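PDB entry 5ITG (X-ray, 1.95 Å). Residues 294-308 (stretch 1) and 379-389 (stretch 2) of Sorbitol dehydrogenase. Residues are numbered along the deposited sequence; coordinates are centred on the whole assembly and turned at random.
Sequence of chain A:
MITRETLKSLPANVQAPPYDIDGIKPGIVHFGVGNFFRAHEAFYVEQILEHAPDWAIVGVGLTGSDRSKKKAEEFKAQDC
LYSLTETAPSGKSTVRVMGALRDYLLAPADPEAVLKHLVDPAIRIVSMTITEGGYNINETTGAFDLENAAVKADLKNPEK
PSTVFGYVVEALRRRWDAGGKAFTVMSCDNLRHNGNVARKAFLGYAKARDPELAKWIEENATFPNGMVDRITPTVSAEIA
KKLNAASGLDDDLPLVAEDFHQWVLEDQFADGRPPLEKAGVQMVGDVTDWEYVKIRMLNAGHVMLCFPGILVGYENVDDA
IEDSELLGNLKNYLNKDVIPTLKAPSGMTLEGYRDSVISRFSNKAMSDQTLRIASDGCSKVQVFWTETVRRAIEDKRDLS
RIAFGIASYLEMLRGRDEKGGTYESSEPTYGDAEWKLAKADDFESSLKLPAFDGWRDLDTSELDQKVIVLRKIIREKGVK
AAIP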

# COMPACT_ATOMS: atom_id res chain seq x y z
N LYS A 294 6.88 -9.31 -2.14
CA LYS A 294 5.66 -8.65 -2.62
C LYS A 294 5.85 -8.11 -4.03
O LYS A 294 5.00 -8.31 -4.91
CB LYS A 294 5.29 -7.52 -1.67
CG LYS A 294 3.93 -6.91 -1.95
CD LYS A 294 3.66 -5.77 -1.00
CE LYS A 294 2.49 -4.93 -1.45
NZ LYS A 294 2.43 -3.65 -0.69
N ILE A 295 6.97 -7.45 -4.26
CA ILE A 295 7.27 -6.88 -5.57
C ILE A 295 7.41 -7.95 -6.67
O ILE A 295 6.78 -7.85 -7.73
CB ILE A 295 8.58 -6.06 -5.53
CG1 ILE A 295 8.36 -4.77 -4.73
CG2 ILE A 295 9.06 -5.73 -6.95
CD1 ILE A 295 9.64 -4.02 -4.44
N ARG A 296 8.21 -8.97 -6.40
CA ARG A 296 8.48 -9.99 -7.41
C ARG A 296 7.48 -11.13 -7.58
O ARG A 296 7.57 -11.87 -8.56
CB ARG A 296 9.89 -10.55 -7.19
CG ARG A 296 10.98 -9.46 -7.31
CD ARG A 296 12.37 -10.06 -7.11
NE ARG A 296 12.60 -11.13 -8.07
CZ ARG A 296 13.45 -12.13 -7.90
NH1 ARG A 296 14.19 -12.22 -6.79
NH2 ARG A 296 13.57 -13.07 -8.83
N MSE A 297 6.56 -11.27 -6.63
CA MSE A 297 5.53 -12.30 -6.74
C MSE A 297 4.13 -11.70 -6.89
O MSE A 297 3.43 -12.03 -7.84
CB MSE A 297 5.58 -13.24 -5.53
CG MSE A 297 6.80 -14.16 -5.53
SE MSE A 297 6.70 -15.48 -4.14
CE MSE A 297 5.31 -16.59 -4.93
N LEU A 298 3.72 -10.81 -5.98
CA LEU A 298 2.38 -10.21 -6.08
C LEU A 298 2.27 -9.21 -7.23
O LEU A 298 1.43 -9.36 -8.12
CB LEU A 298 1.98 -9.53 -4.77
CG LEU A 298 0.58 -8.87 -4.78
CD1 LEU A 298 -0.48 -9.94 -4.75
CD2 LEU A 298 0.42 -7.95 -3.59
N ASN A 299 3.12 -8.18 -7.21
CA ASN A 299 3.10 -7.15 -8.25
C ASN A 299 3.48 -7.72 -9.62
O ASN A 299 2.82 -7.45 -10.63
CB ASN A 299 4.04 -5.99 -7.86
CG ASN A 299 3.69 -5.37 -6.52
OD1 ASN A 299 2.52 -5.34 -6.12
ND2 ASN A 299 4.69 -4.86 -5.82
N ALA A 300 4.56 -8.50 -9.65
CA ALA A 300 5.02 -9.13 -10.88
C ALA A 300 3.94 -10.06 -11.42
O ALA A 300 3.71 -10.14 -12.63
CB ALA A 300 6.31 -9.93 -10.63
N GLY A 301 3.30 -10.79 -10.51
CA GLY A 301 2.25 -11.73 -10.91
C GLY A 301 1.03 -11.00 -11.45
O GLY A 301 0.37 -11.48 -12.37
N HIS A 302 0.74 -9.85 -10.88
CA HIS A 302 -0.41 -9.06 -11.31
C HIS A 302 -0.28 -8.70 -12.79
O HIS A 302 -1.23 -8.86 -13.55
CB HIS A 302 -0.53 -7.79 -10.45
CG HIS A 302 -1.91 -7.54 -9.94
ND1 HIS A 302 -2.17 -6.72 -8.86
CD2 HIS A 302 -3.11 -8.02 -10.34
CE1 HIS A 302 -3.47 -6.71 -8.62
NE2 HIS A 302 -4.06 -7.49 -9.50
N VAL A 303 0.89 -8.23 -13.21
CA VAL A 303 1.04 -7.88 -14.62
C VAL A 303 1.24 -9.08 -15.53
O VAL A 303 0.86 -9.04 -16.70
CB VAL A 303 2.18 -6.86 -14.86
CG1 VAL A 303 1.77 -5.50 -14.31
CG2 VAL A 303 3.47 -7.33 -14.23
N MSE A 304 1.82 -10.16 -15.01
CA MSE A 304 2.00 -11.36 -15.83
C MSE A 304 0.62 -11.92 -16.17
O MSE A 304 0.43 -12.60 -17.18
CB MSE A 304 2.82 -12.42 -15.08
CG MSE A 304 2.95 -13.74 -15.82
SE MSE A 304 3.76 -13.62 -17.59
CE MSE A 304 5.63 -13.53 -17.06
N LEU A 305 -0.34 -11.61 -15.31
CA LEU A 305 -1.71 -12.05 -15.53
C LEU A 305 -2.46 -11.07 -16.45
O LEU A 305 -3.09 -11.47 -17.44
CB LEU A 305 -2.47 -12.13 -14.20
CG LEU A 305 -3.96 -12.48 -14.30
CD1 LEU A 305 -4.12 -13.95 -14.68
CD2 LEU A 305 -4.65 -12.21 -12.97
N CYS A 306 -2.36 -9.79 -16.13
CA CYS A 306 -3.10 -8.78 -16.88
C CYS A 306 -2.64 -8.41 -18.28
O CYS A 306 -3.47 -8.05 -19.10
CB CYS A 306 -3.27 -7.52 -16.03
SG CYS A 306 -4.34 -7.80 -14.58
N PHE A 307 -1.34 -8.48 -18.57
CA PHE A 307 -0.91 -8.14 -19.91
C PHE A 307 -1.53 -9.11 -20.93
O PHE A 307 -2.13 -8.68 -21.92
CB PHE A 307 0.63 -8.14 -20.03
CG PHE A 307 1.31 -7.01 -19.28
CD1 PHE A 307 0.65 -5.81 -19.03
CD2 PHE A 307 2.64 -7.12 -18.88
CE1 PHE A 307 1.30 -4.74 -18.40
CE2 PHE A 307 3.31 -6.05 -18.24
CZ PHE A 307 2.63 -4.87 -18.01
N PRO A 308 -1.39 -10.43 -20.71
CA PRO A 308 -2.01 -11.32 -21.70
C PRO A 308 -3.54 -11.35 -21.56
O PRO A 308 -4.26 -11.60 -22.53
CB PRO A 308 -1.35 -12.67 -21.43
CG PRO A 308 -1.00 -12.60 -19.98
CD PRO A 308 -0.51 -11.18 -19.81
N SER A 379 7.01 1.31 -16.03
CA SER A 379 7.58 1.43 -14.69
C SER A 379 7.35 0.15 -13.90
O SER A 379 8.18 -0.24 -13.07
CB SER A 379 6.94 2.60 -13.93
OG SER A 379 7.10 3.82 -14.64
N LYS A 380 6.22 -0.50 -14.15
CA LYS A 380 5.90 -1.74 -13.44
C LYS A 380 6.82 -2.86 -13.88
O LYS A 380 7.31 -3.63 -13.05
CB LYS A 380 4.42 -2.09 -13.63
CG LYS A 380 3.51 -1.18 -12.81
CD LYS A 380 2.03 -1.39 -13.07
CE LYS A 380 1.21 -0.44 -12.18
NZ LYS A 380 -0.21 -0.37 -12.58
N VAL A 381 7.07 -2.95 -15.18
CA VAL A 381 7.97 -3.96 -15.70
C VAL A 381 9.37 -3.72 -15.13
O VAL A 381 10.04 -4.64 -14.67
CB VAL A 381 8.03 -3.91 -17.24
CG1 VAL A 381 9.18 -4.74 -17.76
CG2 VAL A 381 6.70 -4.43 -17.82
N GLN A 382 9.81 -2.46 -15.14
CA GLN A 382 11.12 -2.12 -14.61
C GLN A 382 11.26 -2.53 -13.14
O GLN A 382 12.22 -3.18 -12.76
CB GLN A 382 11.38 -0.62 -14.73
CG GLN A 382 11.39 -0.09 -16.16
CD GLN A 382 11.59 1.42 -16.20
OE1 GLN A 382 11.09 2.14 -15.34
NE2 GLN A 382 12.31 1.89 -17.21
N VAL A 383 10.28 -2.16 -12.32
CA VAL A 383 10.37 -2.51 -10.91
C VAL A 383 10.04 -3.96 -10.56
O VAL A 383 10.77 -4.60 -9.80
CB VAL A 383 9.48 -1.56 -10.06
CG1 VAL A 383 9.59 -1.92 -8.58
CG2 VAL A 383 9.91 -0.11 -10.29
N PHE A 384 8.96 -4.50 -11.11
CA PHE A 384 8.54 -5.87 -10.77
C PHE A 384 9.25 -7.03 -11.46
O PHE A 384 9.36 -8.12 -10.87
CB PHE A 384 7.04 -6.07 -11.02
CG PHE A 384 6.17 -4.92 -10.57
CD1 PHE A 384 6.54 -4.10 -9.52
CD2 PHE A 384 4.93 -4.71 -11.17
CE1 PHE A 384 5.70 -3.08 -9.08
CE2 PHE A 384 4.08 -3.71 -10.74
CZ PHE A 384 4.46 -2.89 -9.69
N TRP A 385 9.71 -6.84 -12.69
CA TRP A 385 10.32 -7.94 -13.44
C TRP A 385 11.84 -7.99 -13.61
O TRP A 385 12.39 -9.07 -13.85
CB TRP A 385 9.71 -8.00 -14.85
CG TRP A 385 8.28 -8.49 -14.95
CD1 TRP A 385 7.45 -8.86 -13.94
CD2 TRP A 385 7.54 -8.69 -16.17
NE1 TRP A 385 6.23 -9.28 -14.44
CE2 TRP A 385 6.27 -9.18 -15.81
CE3 TRP A 385 7.84 -8.50 -17.53
CZ2 TRP A 385 5.29 -9.49 -16.76
CZ3 TRP A 385 6.87 -8.80 -18.48
CH2 TRP A 385 5.61 -9.29 -18.09
N THR A 386 12.52 -6.86 -13.48
CA THR A 386 13.96 -6.82 -13.70
C THR A 386 14.82 -7.87 -12.98
O THR A 386 15.63 -8.54 -13.62
CB THR A 386 14.52 -5.41 -13.41
OG1 THR A 386 13.95 -4.47 -14.33
CG2 THR A 386 16.05 -5.38 -13.57
N GLU A 387 14.66 -8.01 -11.67
CA GLU A 387 15.48 -9.00 -10.95
C GLU A 387 15.28 -10.41 -11.51
O GLU A 387 16.24 -11.14 -11.74
CB GLU A 387 15.16 -8.96 -9.46
CG GLU A 387 15.92 -9.99 -8.60
CD GLU A 387 17.42 -9.75 -8.58
OE1 GLU A 387 17.85 -8.61 -8.30
OE2 GLU A 387 18.18 -10.72 -8.81
N THR A 388 14.02 -10.80 -11.74
CA THR A 388 13.73 -12.13 -12.27
C THR A 388 14.38 -12.36 -13.64
O THR A 388 14.92 -13.44 -13.91
CB THR A 388 12.22 -12.37 -12.34
OG1 THR A 388 11.72 -12.50 -11.00
CG2 THR A 388 11.89 -13.64 -13.12
N VAL A 389 14.35 -11.35 -14.49
CA VAL A 389 14.98 -11.46 -15.81
C VAL A 389 16.51 -11.53 -15.67
O VAL A 389 17.15 -12.38 -16.28
CB VAL A 389 14.61 -10.26 -16.72
CG1 VAL A 389 15.41 -10.30 -18.02
CG2 VAL A 389 13.12 -10.31 -17.02
O HOH W 1 11.72 -9.31 -10.58
O HOH W 2 9.28 -11.45 -10.88

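Two helices distant in sequence can pack closely where large side chains of one fit as knobs into holes formed by residues of the other. Residues 294-308 and 379-389 of sorbitol dehydrogenase illustrate this principle. Their axes approach to 8.2 Å, with an angle of 127° between their N-to-C directions, and the contact buries 674 Å² in all. The backbones come nearest at Ala300 and Phe384, whose CA atoms lie 4.8 Å apart.

Followed along the second stretch, contact begins at Lys380. Its CA-to-CB bond points toward the partner, but the extended chain leads its end away, so that the aliphatic part is what meets Val303: Lys380 CD lies 4.3 Å from Val303 CG1. The amino group is bonded elsewhere in the structure. Val381, on the next step, places CG2 3.8 Å from Phe307 CE2, at the edge of that ring. Val383 meets Ile295: its CG1 is 4.2 Å from Ile295 CG2, while the same Ile295 methyl packs 3.5 Å from the carbonyl atom Val383 O.

Phe384 is the first of two aromatic knobs. Its side chain sits among Ile295, Asn299, Ala300 and Val303, a hole whose members do not all meet the ring in the same way. Asn299 CB lies over one face, 3.3 Å from the centroid of the Phe384 ring and only 3° off the normal, a close, well-centred CH-pi contact; Val303 CG2 approaches the edge, 4.3 Å from Phe384 CD2. The small side chain of Ala300 allows close packing at the root of the knob, with its CB 3.9 Å from Phe384 CB and 3.6 Å from Phe384 O.

Trp385 shows that the direction of a CA-to-CB bond need not fix where a side chain ends. The bond points away, yet the indole reaches back to sit among Ala300, Val303, Met304 and Phe307. Its polar edge is anchored by a nearly straight hydrogen bond, Trp385 NE1 to Ala300 O, 3.2 Å long at 175°. Ala300 O also accepts from Met304 N, 3.0 Å away, within its own helix, so the indole joins an existing backbone bond. Val303 CG2 packs 3.7 Å from Trp385 CE2, and the selenomethionine Met304 brings CE to 4.1 Å from Trp385 CZ2. Farther along, Phe307 turns its edge toward the indole face in an offset edge-to-face pair, with planes at 80°.

Toward the end of the stretch the contact becomes polar. Glu387 lays its aliphatic CG over one face of the Arg296 guanidinium, 3.3 Å from Arg296 CZ. Thr388 lies at the guanidinium edge, where its OG1 accepts a hydrogen bond from Arg296 NH2 at 2.9 Å and a weak one from Arg296 NE at 3.4 Å. Two waters complete the junction. Water 1 donates to Phe384 O and accepts from Thr388 N, whose backbone bond to the preceding turn is missing; water 2 donates to Arg296 O and hydrogen-bonds Thr388 OG1.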